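PDB 5JM8: aerobactin synthase IucA from Klebsiella pneumoniae subsp. pneumoniae, which probably catalyses an ATP-dependent condensation step in the assembly of the siderophore aerobactin, as a member of the NIS (NRPS-independent siderophore) synthetase family. Local coordinates for residues A[227-232]-A[279-284]; A[190-195]-A[328-333]; A[126-131]-A[369-374]. All coordinates share one frame; numbering follows the deposited sequence.

Contact 1: residues A[227-232]-A[279-284]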
loop_
_atom_site.group_PDB
_atom_site.type_symbol
_atom_site.label_atom_id
_atom_site.label_comp_id
_atom_site.label_asym_id
_atom_site.label_seq_id
_atom_site.Cartn_x
_atom_site.Cartn_y
_atom_site.Cartn_z
ATOM N N HIS A 227 25.291 17.128 0.036
ATOM C CA HIS A 227 24.512 17.460 -1.147
ATOM C C HIS A 227 25.388 17.180 -2.368
ATOM O O HIS A 227 26.539 17.620 -2.404
ATOM C CB HIS A 227 24.065 18.925 -1.103
ATOM C CG HIS A 227 23.105 19.308 -2.188
ATOM N ND1 HIS A 227 23.433 19.262 -3.525
ATOM C CD2 HIS A 227 21.830 19.760 -2.130
ATOM C CE1 HIS A 227 22.399 19.660 -4.246
ATOM N NE2 HIS A 227 21.413 19.968 -3.423
ATOM N N PRO A 228 24.862 16.437 -3.362
ATOM C CA PRO A 228 25.701 16.026 -4.497
ATOM C C PRO A 228 26.433 17.177 -5.184
ATOM O O PRO A 228 27.544 16.985 -5.669
ATOM C CB PRO A 228 24.695 15.385 -5.457
ATOM C CG PRO A 228 23.609 14.895 -4.585
ATOM C CD PRO A 228 23.493 15.903 -3.480
ATOM N N TRP A 229 25.817 18.354 -5.218
ATOM C CA TRP A 229 26.433 19.518 -5.847
ATOM C C TRP A 229 27.458 20.181 -4.923
ATOM O O TRP A 229 28.545 20.546 -5.367
ATOM C CB TRP A 229 25.362 20.529 -6.260
ATOM C CG TRP A 229 25.898 21.641 -7.111
ATOM C CD1 TRP A 229 26.120 21.609 -8.457
ATOM C CD2 TRP A 229 26.280 22.951 -6.673
ATOM N NE1 TRP A 229 26.618 22.815 -8.885
ATOM C CE2 TRP A 229 26.726 23.657 -7.809
ATOM C CE3 TRP A 229 26.289 23.595 -5.432
ATOM C CZ2 TRP A 229 27.176 24.975 -7.740
ATOM C CZ3 TRP A 229 26.737 24.904 -5.366
ATOM C CH2 TRP A 229 27.174 25.580 -6.513
ATOM N N GLN A 230 27.117 20.340 -3.647
ATOM C CA GLN A 230 28.057 20.893 -2.672
ATOM C C GLN A 230 29.268 19.998 -2.504
ATOM O O GLN A 230 30.400 20.475 -2.448
ATOM C CB GLN A 230 27.396 21.080 -1.309
ATOM C CG GLN A 230 26.577 22.339 -1.180
ATOM C CD GLN A 230 27.424 23.596 -1.193
ATOM O OE1 GLN A 230 27.264 24.452 -2.061
ATOM N NE2 GLN A 230 28.320 23.720 -0.222
ATOM N N GLY A 231 29.017 18.697 -2.410
ATOM C CA GLY A 231 30.071 17.731 -2.181
ATOM C C GLY A 231 31.136 17.762 -3.257
ATOM O O GLY A 231 32.325 17.681 -2.957
ATOM N N GLU A 232 30.710 17.878 -4.511
ATOM C CA GLU A 232 31.644 17.933 -5.629
ATOM C C GLU A 232 32.450 19.228 -5.589
ATOM O O GLU A 232 33.602 19.268 -6.029
ATOM C CB GLU A 232 30.898 17.807 -6.960
ATOM C CG GLU A 232 30.315 16.422 -7.196
ATOM C CD GLU A 232 29.450 16.338 -8.444
ATOM O OE1 GLU A 232 29.011 17.394 -8.948
ATOM O OE2 GLU A 232 29.209 15.207 -8.922
ATOM N N PHE A 279 20.847 21.436 3.825
ATOM C CA PHE A 279 22.262 21.663 3.557
ATOM C C PHE A 279 22.623 23.133 3.416
ATOM O O PHE A 279 21.809 23.952 2.986
ATOM C CB PHE A 279 22.688 20.938 2.278
ATOM C CG PHE A 279 22.703 19.442 2.394
ATOM C CD1 PHE A 279 23.702 18.796 3.102
ATOM C CD2 PHE A 279 21.728 18.679 1.774
ATOM C CE1 PHE A 279 23.719 17.421 3.199
ATOM C CE2 PHE A 279 21.743 17.302 1.867
ATOM C CZ PHE A 279 22.739 16.673 2.578
ATOM N N SER A 280 23.860 23.451 3.782
ATOM C CA SER A 280 24.472 24.716 3.410
ATOM C C SER A 280 24.773 24.642 1.920
ATOM O O SER A 280 25.677 23.918 1.506
ATOM C CB SER A 280 25.745 24.968 4.222
ATOM O OG SER A 280 26.305 26.233 3.926
ATOM N N LEU A 281 24.002 25.373 1.120
ATOM C CA LEU A 281 24.078 25.270 -0.337
ATOM C C LEU A 281 24.474 26.606 -0.962
ATOM O O LEU A 281 23.729 27.580 -0.887
ATOM C CB LEU A 281 22.729 24.794 -0.893
ATOM C CG LEU A 281 22.612 24.537 -2.398
ATOM C CD1 LEU A 281 23.566 23.447 -2.846
ATOM C CD2 LEU A 281 21.180 24.170 -2.764
ATOM N N SER A 282 25.649 26.647 -1.580
ATOM C CA SER A 282 26.167 27.885 -2.151
ATOM C C SER A 282 25.442 28.261 -3.442
ATOM O O SER A 282 26.017 28.207 -4.530
ATOM C CB SER A 282 27.670 27.758 -2.407
ATOM O OG SER A 282 28.366 27.495 -1.201
ATOM N N VAL A 283 24.179 28.652 -3.307
ATOM C CA VAL A 283 23.351 29.037 -4.447
ATOM C C VAL A 283 22.478 30.234 -4.076
ATOM O O VAL A 283 22.002 30.334 -2.945
ATOM C CB VAL A 283 22.458 27.865 -4.916
ATOM C CG1 VAL A 283 21.628 28.266 -6.128
ATOM C CG2 VAL A 283 23.304 26.654 -5.250
ATOM N N ARG A 284 22.275 31.137 -5.031
ATOM C CA ARG A 284 21.475 32.333 -4.799
ATOM C C ARG A 284 20.016 32.104 -5.173
ATOM O O ARG A 284 19.693 31.888 -6.342
ATOM C CB ARG A 284 22.033 33.513 -5.594
#

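Contact 2: residues A[190-195]-A[328-333]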
loop_
_atom_site.group_PDB
_atom_site.type_symbol
_atom_site.label_atom_id
_atom_site.label_comp_id
_atom_site.label_asym_id
_atom_site.label_seq_id
_atom_site.Cartn_x
_atom_site.Cartn_y
_atom_site.Cartn_z
ATOM N N ALA A 190 32.525 18.212 13.185
ATOM C CA ALA A 190 31.953 19.098 14.192
ATOM C C ALA A 190 30.436 19.044 14.097
ATOM O O ALA A 190 29.877 19.112 13.004
ATOM C CB ALA A 190 32.446 20.519 14.002
ATOM N N GLY A 191 29.765 18.922 15.237
ATOM C CA GLY A 191 28.318 18.869 15.237
ATOM C C GLY A 191 27.716 18.809 16.625
ATOM O O GLY A 191 28.403 19.002 17.627
ATOM N N GLU A 192 26.419 18.532 16.670
ATOM C CA GLU A 192 25.673 18.505 17.917
ATOM C C GLU A 192 24.352 17.786 17.677
ATOM O O GLU A 192 23.835 17.800 16.561
ATOM C CB GLU A 192 25.445 19.930 18.423
ATOM C CG GLU A 192 25.032 20.035 19.877
ATOM C CD GLU A 192 24.842 21.477 20.320
ATOM O OE1 GLU A 192 25.134 22.394 19.522
ATOM O OE2 GLU A 192 24.397 21.692 21.467
ATOM N N SER A 193 23.811 17.145 18.709
ATOM C CA SER A 193 22.531 16.456 18.576
ATOM C C SER A 193 21.857 16.224 19.925
ATOM O O SER A 193 22.524 16.151 20.958
ATOM C CB SER A 193 22.724 15.121 17.858
ATOM O OG SER A 193 21.486 14.456 17.685
ATOM N N LEU A 194 20.530 16.107 19.898
ATOM C CA LEU A 194 19.742 15.797 21.089
ATOM C C LEU A 194 19.268 14.349 21.056
ATOM O O LEU A 194 19.229 13.729 19.992
ATOM C CB LEU A 194 18.537 16.735 21.200
ATOM C CG LEU A 194 18.834 18.213 21.464
ATOM C CD1 LEU A 194 17.540 19.012 21.506
ATOM C CD2 LEU A 194 19.613 18.395 22.758
ATOM N N HIS A 195 18.925 13.816 22.227
ATOM C CA HIS A 195 18.394 12.459 22.358
ATOM C C HIS A 195 19.462 11.423 22.018
ATOM O O HIS A 195 19.789 10.562 22.838
ATOM C CB HIS A 195 17.161 12.281 21.469
ATOM C CG HIS A 195 16.207 13.434 21.531
ATOM N ND1 HIS A 195 15.599 13.832 22.702
ATOM C CD2 HIS A 195 15.766 14.281 20.571
ATOM C CE1 HIS A 195 14.819 14.872 22.460
ATOM N NE2 HIS A 195 14.903 15.163 21.173
ATOM N N ASP A 328 16.944 19.436 15.683
ATOM C CA ASP A 328 17.647 19.133 16.927
ATOM C C ASP A 328 19.004 18.475 16.693
ATOM O O ASP A 328 19.516 17.768 17.561
ATOM C CB ASP A 328 16.781 18.227 17.812
ATOM C CG ASP A 328 16.354 16.949 17.110
ATOM O OD1 ASP A 328 16.938 16.615 16.058
ATOM O OD2 ASP A 328 15.434 16.271 17.615
ATOM N N GLY A 329 19.582 18.702 15.518
ATOM C CA GLY A 329 20.882 18.147 15.197
ATOM C C GLY A 329 21.513 18.811 13.993
ATOM O O GLY A 329 20.819 19.223 13.064
ATOM N N TRP A 330 22.835 18.921 14.014
ATOM C CA TRP A 330 23.574 19.492 12.896
ATOM C C TRP A 330 25.007 18.996 12.905
ATOM O O TRP A 330 25.515 18.546 13.931
ATOM C CB TRP A 330 23.556 21.020 12.947
ATOM C CG TRP A 330 24.282 21.602 14.126
ATOM C CD1 TRP A 330 23.743 21.952 15.328
ATOM C CD2 TRP A 330 25.681 21.908 14.211
ATOM N NE1 TRP A 330 24.717 22.453 16.158
ATOM C CE2 TRP A 330 25.915 22.437 15.495
ATOM C CE3 TRP A 330 26.757 21.785 13.326
ATOM C CZ2 TRP A 330 27.181 22.842 15.917
ATOM C CZ3 TRP A 330 28.012 22.187 13.747
ATOM C CH2 TRP A 330 28.213 22.710 15.030
ATOM N N ALA A 331 25.658 19.087 11.754
ATOM C CA ALA A 331 27.037 18.659 11.641
ATOM C C ALA A 331 27.732 19.405 10.513
ATOM O O ALA A 331 27.084 20.042 9.681
ATOM C CB ALA A 331 27.105 17.159 11.413
ATOM N N GLY A 332 29.055 19.325 10.499
ATOM C CA GLY A 332 29.846 19.962 9.466
ATOM C C GLY A 332 31.255 19.416 9.469
ATOM O O GLY A 332 31.633 18.652 10.359
ATOM N N LEU A 333 32.032 19.804 8.465
ATOM C CA LEU A 333 33.430 19.413 8.386
ATOM C C LEU A 333 34.307 20.545 8.888
ATOM O O LEU A 333 34.002 21.719 8.672
ATOM C CB LEU A 333 33.812 19.049 6.951
ATOM C CG LEU A 333 33.098 17.837 6.355
ATOM C CD1 LEU A 333 33.442 17.705 4.882
ATOM C CD2 LEU A 333 33.465 16.564 7.108
#

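Contact 3: residues A[126-131]-A[369-374]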
loop_
_atom_site.group_PDB
_atom_site.type_symbol
_atom_site.label_atom_id
_atom_site.label_comp_id
_atom_site.label_asym_id
_atom_site.label_seq_id
_atom_site.Cartn_x
_atom_site.Cartn_y
_atom_site.Cartn_z
ATOM N N HIS A 126 4.094 18.455 -17.571
ATOM C CA HIS A 126 2.775 18.178 -18.130
ATOM C C HIS A 126 1.909 17.428 -17.130
ATOM O O HIS A 126 0.718 17.218 -17.357
ATOM C CB HIS A 126 2.899 17.375 -19.424
ATOM C CG HIS A 126 3.576 18.119 -20.531
ATOM N ND1 HIS A 126 2.878 18.772 -21.524
ATOM C CD2 HIS A 126 4.887 18.316 -20.801
ATOM C CE1 HIS A 126 3.732 19.338 -22.359
ATOM N NE2 HIS A 126 4.958 19.075 -21.943
ATOM N N ASP A 127 2.518 17.021 -16.022
ATOM C CA ASP A 127 1.798 16.361 -14.945
ATOM C C ASP A 127 1.096 17.359 -14.030
ATOM O O ASP A 127 0.278 16.966 -13.198
ATOM C CB ASP A 127 2.755 15.500 -14.114
ATOM C CG ASP A 127 3.926 16.295 -13.567
ATOM O OD1 ASP A 127 4.465 17.140 -14.308
ATOM O OD2 ASP A 127 4.309 16.077 -12.396
ATOM N N TRP A 128 1.406 18.645 -14.186
ATOM C CA TRP A 128 0.987 19.636 -13.201
ATOM C C TRP A 128 -0.531 19.760 -13.112
ATOM O O TRP A 128 -1.094 19.718 -12.020
ATOM C CB TRP A 128 1.597 21.006 -13.506
ATOM C CG TRP A 128 1.467 21.947 -12.347
ATOM C CD1 TRP A 128 2.405 22.199 -11.384
ATOM C CD2 TRP A 128 0.323 22.743 -12.010
ATOM N NE1 TRP A 128 1.915 23.107 -10.475
ATOM C CE2 TRP A 128 0.640 23.456 -10.837
ATOM C CE3 TRP A 128 -0.937 22.923 -12.589
ATOM C CZ2 TRP A 128 -0.256 24.336 -10.234
ATOM C CZ3 TRP A 128 -1.824 23.798 -11.990
ATOM C CH2 TRP A 128 -1.480 24.491 -10.824
ATOM N N ALA A 129 -1.192 19.909 -14.254
ATOM C CA ALA A 129 -2.645 20.068 -14.278
ATOM C C ALA A 129 -3.359 18.866 -13.658
ATOM O O ALA A 129 -4.466 18.996 -13.134
ATOM C CB ALA A 129 -3.126 20.283 -15.701
ATOM N N ALA A 130 -2.719 17.703 -13.716
ATOM C CA ALA A 130 -3.305 16.478 -13.179
ATOM C C ALA A 130 -3.278 16.446 -11.650
ATOM O O ALA A 130 -3.958 15.625 -11.034
ATOM C CB ALA A 130 -2.580 15.266 -13.737
ATOM N N LEU A 131 -2.489 17.330 -11.045
ATOM C CA LEU A 131 -2.408 17.427 -9.588
ATOM C C LEU A 131 -3.719 17.912 -8.975
ATOM O O LEU A 131 -3.972 17.712 -7.787
ATOM C CB LEU A 131 -1.275 18.369 -9.171
ATOM C CG LEU A 131 0.164 17.954 -9.493
ATOM C CD1 LEU A 131 1.140 19.029 -9.030
ATOM C CD2 LEU A 131 0.508 16.616 -8.859
ATOM N N GLN A 369 -0.638 29.355 -5.011
ATOM C CA GLN A 369 -0.007 29.681 -6.293
ATOM C C GLN A 369 -1.001 29.709 -7.445
ATOM O O GLN A 369 -1.776 28.770 -7.641
ATOM C CB GLN A 369 1.111 28.675 -6.610
ATOM C CG GLN A 369 1.588 28.680 -8.078
ATOM C CD GLN A 369 2.587 27.576 -8.387
ATOM O OE1 GLN A 369 3.640 27.820 -8.974
ATOM N NE2 GLN A 369 2.254 26.352 -8.003
ATOM N N ALA A 370 -0.966 30.795 -8.208
ATOM C CA ALA A 370 -1.799 30.916 -9.392
ATOM C C ALA A 370 -1.395 29.851 -10.402
ATOM O O ALA A 370 -0.209 29.605 -10.618
ATOM C CB ALA A 370 -1.678 32.303 -9.992
ATOM N N ALA A 371 -2.388 29.211 -11.006
ATOM C CA ALA A 371 -2.131 28.157 -11.975
ATOM C C ALA A 371 -1.401 28.708 -13.199
ATOM O O ALA A 371 -1.834 29.708 -13.774
ATOM C CB ALA A 371 -3.429 27.504 -12.389
ATOM N N PRO A 372 -0.286 28.068 -13.595
ATOM C CA PRO A 372 0.399 28.509 -14.814
ATOM C C PRO A 372 -0.494 28.481 -16.053
ATOM O O PRO A 372 -0.313 29.304 -16.950
ATOM C CB PRO A 372 1.547 27.506 -14.952
ATOM C CG PRO A 372 1.818 27.059 -13.565
ATOM C CD PRO A 372 0.485 27.029 -12.885
ATOM N N ASP A 373 -1.442 27.550 -16.097
ATOM C CA ASP A 373 -2.336 27.418 -17.245
ATOM C C ASP A 373 -3.622 28.229 -17.075
ATOM O O ASP A 373 -4.518 28.171 -17.920
ATOM C CB ASP A 373 -2.680 25.945 -17.486
ATOM C CG ASP A 373 -3.362 25.291 -16.295
ATOM O OD1 ASP A 373 -3.877 26.009 -15.411
ATOM O OD2 ASP A 373 -3.390 24.046 -16.248
ATOM N N GLY A 374 -3.721 28.961 -15.969
ATOM C CA GLY A 374 -4.858 29.831 -15.732
ATOM C C GLY A 374 -6.066 29.121 -15.151
ATOM O O GLY A 374 -7.127 29.724 -14.989
#

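Contact 1: residues A[227-232]-A[279-284]
Gln230 carries the polar part of this contact, and its chain can be followed outward atom by atom. CB points toward strand 275-284; CG lies 3.6 Å from Leu281 CD1, and a bend at chi2 turns the amide along the strand backbone. There OE1 receives Ser282 N at 2.8 Å in a nearly straight bond (170° at the hydrogen), although the donor stands above the carbonyl plane. Ser282 OG adds a weak second bond to the same oxygen. NE2 passes near Ser280 O at an angle too poor for a bond and is weakly bonded to Glu343 O instead.

His227 occupies the N-cap of helix 228-235: with CG anti to the backbone N, its ND1 accepts Trp229 N in the ring plane at 3.1 Å. Leu281 CD1 sits over one imidazole face, 4.0 Å from the ring centroid. His227 CB rests over the Phe279 ring, while the imidazole edge is turned toward that ring's face in an offset edge-to-face pair, planes at 84°. Trp229 crosses Leu281 at about a right angle, and its CZ3 lies 3.9 Å from Val283 CG2; its NE1 bonds Glu165.

The first turn of helix 228-235 thus packs across strand 275-284, the axes of 228-232 and 281-284 running at 110° to each other, with Leu179 of strand 177-185 against Phe279 and Tyr169 of helix 163-169 meeting both His227 and Trp229.

Contact 2: residues A[190-195]-A[328-333]
Trp330 takes the crowded first torsion, CG between the backbone N and the carbonyl carbon (chi1 66°), and this lays its indole across the neighbouring strand. Glu192, on the same face of the sheet, has CG anti to its backbone N and an extended chain, which carries the carboxylate to the pyrrole end of the indole.

Under the flat ring lies Gly191: its CA stands over the face of the six-membered ring, 3.8 Å from the centroid, a CH-pi contact. Glu192 N also lies beneath this indole face. Trp330 NE1 reaches Glu192 OE1 at 3.4 Å in a weak bond, carboxylate and ring planes 74° apart, whereas OE2 has a salt bridge to Arg305 of helix 294-306. That second partner would be expected to favour the charged form of the carboxylate. The absence of a side chain at Gly191 matters on the opposite face, where a CB would clash with Trp330 O; the strands close to 3.8 Å between Gly191 CA and Ala331 CA.

The backbone gives the register. Glu192 N to Trp330 O is 2.9 Å and Trp330 N to Glu192 O is 3.0 Å, both donors in the carbonyl plane; Ala190 and Gly332 form a second hydrogen-bonded pair. Past the last bridge, Leu194 N bonds Asp328 O at 3.0 Å, nearly along the C=O axis. Asp328 OD1 is tied to Arg201 of helix 198-209, while OD2 lies in the plane of the His195 ring at its edge.

Hydrogen-bonded and non-hydrogen-bonded pairs in turn, with segment axes at 172°, define an antiparallel pairing that draws close at the glycines; it attaches strand 189-193 to strand 329-334 within the antiparallel sheet of the IucA/IucC family region.

Contact 3: residues A[126-131]-A[369-374]
The indole of Trp128 projects from segment 126-131, in the loop between helices 101-124 and 138-142, toward the loop joining helices 364-368 and 378-390. It meets Pro372 tip to tip while presenting one face to it. With CG anti to the backbone N (chi1 -166°), the six-membered ring leads. Pro372 CD sits over this face, 3.9 Å from the centroid and 13° off the normal, a CH-pi contact. Ala371 supports the far corner, its CB 3.9 Å from Trp128 CH2.

Gln369 arrives at the ring edge rather than over a face. Its chain is extended, and NE2 lies near the indole plane, 3.9 Å from Trp128 CZ2; amide and ring planes stand 78° apart. Neither group donates to the other: Trp128 NE1 and Gln369 NE2 both bond to Ala144 O, a shared acceptor, consistent with the two tips lying side by side. Gln369 OE1 accepts from Leu146 N and Val147 N, which fixes the orientation of the amide.

A type I turn from Ala371 to Gly374, closed by Gly374 N to Ala371 O at 3.0 Å, carries Asp373 back toward Ala129, where OD2 lies 3.8 Å from Ala129 CB. The OD1 end of the same carboxylate forms a salt bridge with Arg132.

No hydrogen bond crosses directly between the two segments. The direct contact is apolar and CH-pi in character, while polar links run through Ala144 O.

Contacts 1 and 2 reach the same antiparallel sheet: strand 275-284 of contact 1 and strand 329-334 of contact 2 both pair with strand 345-350. Their centres are 18 Å apart and their nearest atoms about 7 Å, so they do not touch. Contact 3 is remote, its centre 29 Å from that of contact 1 and 39 Å from that of contact 2, which lies across the chain's centre. The bound ATP is about 9 Å from the side chain of Leu281, 13 Å from that of Trp330 and 8 Å from that of Gln369. Contacts 1 and 3 thus come nearer the nucleotide than contact 2, and none of these three side chains touches it.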